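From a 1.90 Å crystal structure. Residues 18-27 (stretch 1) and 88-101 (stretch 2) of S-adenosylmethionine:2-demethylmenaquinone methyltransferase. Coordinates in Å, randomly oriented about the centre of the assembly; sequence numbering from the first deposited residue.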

# COMPACT_ATOMS: atom_id res chain seq x y z
N GLU A 18 1.72 -0.95 16.90
CA GLU A 18 1.90 0.34 16.24
C GLU A 18 2.45 0.20 14.83
O GLU A 18 2.42 1.14 14.05
CB GLU A 18 2.83 1.21 17.08
CG GLU A 18 2.31 1.50 18.47
CD GLU A 18 3.38 2.03 19.40
OE1 GLU A 18 4.13 2.94 18.98
OE2 GLU A 18 3.48 1.54 20.54
N LEU A 19 2.96 -0.99 14.53
CA LEU A 19 3.51 -1.26 13.21
C LEU A 19 2.41 -1.72 12.26
O LEU A 19 1.74 -2.72 12.51
CB LEU A 19 4.59 -2.34 13.32
CG LEU A 19 5.24 -2.83 12.02
CD1 LEU A 19 6.02 -1.70 11.35
CD2 LEU A 19 6.18 -3.99 12.35
N PRO A 20 2.20 -0.98 11.16
CA PRO A 20 1.17 -1.36 10.19
C PRO A 20 1.70 -2.49 9.32
O PRO A 20 2.82 -2.42 8.82
CB PRO A 20 0.95 -0.08 9.40
CG PRO A 20 2.32 0.52 9.38
CD PRO A 20 2.79 0.32 10.80
N PHE A 21 0.90 -3.54 9.15
CA PHE A 21 1.31 -4.68 8.34
C PHE A 21 0.58 -4.72 7.01
O PHE A 21 -0.50 -4.16 6.86
CB PHE A 21 1.01 -5.99 9.07
CG PHE A 21 1.89 -6.25 10.25
CD1 PHE A 21 3.18 -6.75 10.08
CD2 PHE A 21 1.41 -6.05 11.54
CE1 PHE A 21 3.98 -7.04 11.18
CE2 PHE A 21 2.21 -6.33 12.65
CZ PHE A 21 3.50 -6.83 12.46
N GLN A 22 1.19 -5.40 6.04
CA GLN A 22 0.56 -5.60 4.75
C GLN A 22 -0.02 -7.00 4.93
O GLN A 22 0.62 -7.85 5.54
CB GLN A 22 1.59 -5.62 3.62
CG GLN A 22 2.41 -4.35 3.49
CD GLN A 22 1.55 -3.12 3.35
OE1 GLN A 22 0.66 -3.07 2.49
NE2 GLN A 22 1.80 -2.12 4.18
N SER A 23 -1.23 -7.23 4.43
CA SER A 23 -1.87 -8.54 4.55
C SER A 23 -1.66 -9.31 3.25
O SER A 23 -2.06 -8.84 2.19
CB SER A 23 -3.36 -8.38 4.84
OG SER A 23 -3.96 -9.63 5.14
N TYR A 24 -1.05 -10.49 3.34
CA TYR A 24 -0.75 -11.30 2.16
C TYR A 24 -1.52 -12.61 2.01
O TYR A 24 -1.57 -13.16 0.91
CB TYR A 24 0.74 -11.61 2.14
CG TYR A 24 1.64 -10.41 2.00
CD1 TYR A 24 1.76 -9.74 0.78
CD2 TYR A 24 2.36 -9.93 3.08
CE1 TYR A 24 2.58 -8.62 0.64
CE2 TYR A 24 3.19 -8.82 2.96
CZ TYR A 24 3.30 -8.17 1.74
OH TYR A 24 4.10 -7.06 1.62
N GLY A 25 -2.09 -13.12 3.09
CA GLY A 25 -2.80 -14.39 3.00
C GLY A 25 -4.23 -14.30 2.50
O GLY A 25 -4.80 -13.22 2.38
N GLY A 26 -4.81 -15.46 2.21
CA GLY A 26 -6.18 -15.52 1.74
C GLY A 26 -7.16 -15.09 2.82
O GLY A 26 -8.29 -14.71 2.53
N LYS A 27 -6.72 -15.17 4.07
CA LYS A 27 -7.54 -14.77 5.20
C LYS A 27 -7.07 -13.40 5.69
O LYS A 27 -5.89 -13.21 5.97
CB LYS A 27 -7.42 -15.79 6.34
CG LYS A 27 -8.11 -17.11 6.05
CD LYS A 27 -9.60 -16.90 5.85
CE LYS A 27 -10.27 -18.15 5.30
NZ LYS A 27 -11.73 -17.95 5.09
N VAL A 88 0.43 -16.32 10.40
CA VAL A 88 1.79 -15.92 10.74
C VAL A 88 1.89 -14.39 10.66
O VAL A 88 1.35 -13.77 9.75
CB VAL A 88 2.83 -16.52 9.76
CG1 VAL A 88 4.24 -16.23 10.25
CG2 VAL A 88 2.60 -18.03 9.61
N ILE A 89 2.58 -13.80 11.63
CA ILE A 89 2.79 -12.35 11.67
C ILE A 89 4.31 -12.18 11.69
O ILE A 89 4.98 -12.65 12.61
CB ILE A 89 2.17 -11.72 12.93
CG1 ILE A 89 0.65 -11.91 12.89
CG2 ILE A 89 2.53 -10.24 13.00
CD1 ILE A 89 -0.07 -11.48 14.15
N ILE A 90 4.84 -11.50 10.67
CA ILE A 90 6.28 -11.35 10.55
C ILE A 90 6.83 -9.93 10.54
O ILE A 90 6.46 -9.11 9.69
CB ILE A 90 6.77 -12.05 9.26
CG1 ILE A 90 6.14 -13.44 9.16
CG2 ILE A 90 8.29 -12.15 9.26
CD1 ILE A 90 6.48 -14.18 7.88
N HIS A 91 7.72 -9.63 11.48
CA HIS A 91 8.37 -8.33 11.52
C HIS A 91 9.54 -8.55 10.58
O HIS A 91 10.69 -8.74 11.01
CB HIS A 91 8.84 -8.00 12.94
CG HIS A 91 9.53 -6.68 13.06
ND1 HIS A 91 9.21 -5.60 12.26
CD2 HIS A 91 10.51 -6.25 13.88
CE1 HIS A 91 9.98 -4.57 12.59
NE2 HIS A 91 10.78 -4.94 13.57
N GLY A 92 9.22 -8.57 9.29
CA GLY A 92 10.20 -8.81 8.25
C GLY A 92 9.46 -9.05 6.94
O GLY A 92 8.28 -8.73 6.84
N CYS A 93 10.14 -9.64 5.96
CA CYS A 93 9.52 -9.87 4.66
C CYS A 93 9.19 -11.32 4.32
O CYS A 93 9.65 -12.26 4.98
CB CYS A 93 10.42 -9.32 3.55
SG CYS A 93 10.69 -7.54 3.62
N ILE A 94 8.39 -11.49 3.28
CA ILE A 94 8.01 -12.81 2.80
C ILE A 94 8.21 -12.79 1.29
O ILE A 94 8.53 -11.75 0.71
CB ILE A 94 6.53 -13.14 3.08
CG1 ILE A 94 5.62 -12.22 2.26
CG2 ILE A 94 6.23 -12.98 4.56
CD1 ILE A 94 4.17 -12.66 2.22
N ARG A 95 8.03 -13.95 0.66
CA ARG A 95 8.11 -14.04 -0.79
C ARG A 95 7.01 -15.02 -1.22
O ARG A 95 6.32 -15.57 -0.37
CB ARG A 95 9.50 -14.50 -1.26
CG ARG A 95 9.92 -15.90 -0.87
CD ARG A 95 11.32 -16.15 -1.42
NE ARG A 95 11.68 -17.56 -1.45
CZ ARG A 95 12.76 -18.04 -2.07
NH1 ARG A 95 13.59 -17.22 -2.69
NH2 ARG A 95 12.99 -19.35 -2.07
N ASP A 96 6.85 -15.22 -2.53
CA ASP A 96 5.80 -16.07 -3.06
C ASP A 96 4.46 -15.49 -2.61
O ASP A 96 3.51 -16.22 -2.34
CB ASP A 96 5.92 -17.52 -2.55
CG ASP A 96 7.23 -18.17 -2.94
OD1 ASP A 96 7.68 -17.98 -4.09
OD2 ASP A 96 7.80 -18.89 -2.10
N SER A 97 4.39 -14.16 -2.55
CA SER A 97 3.18 -13.47 -2.12
C SER A 97 2.00 -13.78 -3.02
O SER A 97 0.86 -13.83 -2.57
CB SER A 97 3.40 -11.95 -2.06
OG SER A 97 3.72 -11.41 -3.33
N ALA A 98 2.26 -14.00 -4.31
CA ALA A 98 1.19 -14.32 -5.24
C ALA A 98 0.52 -15.63 -4.81
O ALA A 98 -0.70 -15.72 -4.72
CB ALA A 98 1.74 -14.44 -6.65
N GLU A 99 1.34 -16.64 -4.55
CA GLU A 99 0.86 -17.96 -4.14
C GLU A 99 0.20 -17.95 -2.76
O GLU A 99 -0.81 -18.62 -2.54
CB GLU A 99 2.02 -18.96 -4.15
CG GLU A 99 2.63 -19.23 -5.53
CD GLU A 99 3.51 -18.09 -6.04
OE1 GLU A 99 3.72 -17.11 -5.30
OE2 GLU A 99 4.01 -18.18 -7.18
N ILE A 100 0.78 -17.20 -1.84
CA ILE A 100 0.25 -17.13 -0.48
C ILE A 100 -1.11 -16.44 -0.45
O ILE A 100 -1.96 -16.75 0.38
CB ILE A 100 1.26 -16.40 0.44
CG1 ILE A 100 2.46 -17.33 0.69
CG2 ILE A 100 0.59 -15.96 1.74
CD1 ILE A 100 3.67 -16.65 1.32
N GLY A 101 -1.33 -15.50 -1.37
CA GLY A 101 -2.60 -14.81 -1.42
C GLY A 101 -3.77 -15.74 -1.72
O GLY A 101 -4.93 -15.40 -1.47
O HOH W 1 -0.58 -11.88 -1.31

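Stretch 1 is mostly loop, with a short strand at Gln22 and Ser23. Stretch 2 begins within a strand that includes Val88 to Ile90, turns a corner at His91 and Gly92, and enters a helix at Ser97. The backbones are not paired as in a sheet: the CA atoms of Phe21 and Ile89 lie 8.5 Å apart, leaving room for side chains, whereas those of Gly25 and Gly101 approach to 4.4 Å. No direct hydrogen bond crosses the contact. At the close end, Gly101 CA lies 3.0 Å from Tyr24 O, with an angle of 134° at the hydrogen, consistent with a CA-H...O contact; Gly101 N is instead bonded to Ser97 O at 3.0 Å. Water 1 bridges the stretches, donating to Tyr24 O and Ser97 O, each 2.7 Å from its oxygen. Gly26 CA comes within 3.4 Å of Gly101 O, an approach between two residues without side chains.

Apolar side chains supply the rest of the contact, beginning with Tyr24 at the close end; the total buried surface, both sides summed, is 443 Å². Tyr24 contributes the largest share, 95 Å². Its CA-to-CB bond points toward stretch 2, and chi1 of -64° (m) places the ring with Ile94 CG1 over one face; Tyr24 CD2 and Ile94 CD1 are 3.4 Å apart. The broad ring also reaches Ser97, with Tyr24 CD1 4.0 Å from Ser97 CB, while Tyr24 CB lies 4.4 Å from Ile100 CG2.

Phe21, also m, spans the wider gap. Ile89 CG2 sits 4.0 Å from the centroid of the Phe21 ring, 29° off its normal, a CH-pi arrangement suited to a branched aliphatic residue against an aromatic face. Near the ring plane, Phe21 CE1 is 3.6 Å from Ile90 O. Leu19 extends the apolar surface, its CD2 3.4 Å from His91 ND1; that nitrogen is buried without a polar partner in the model.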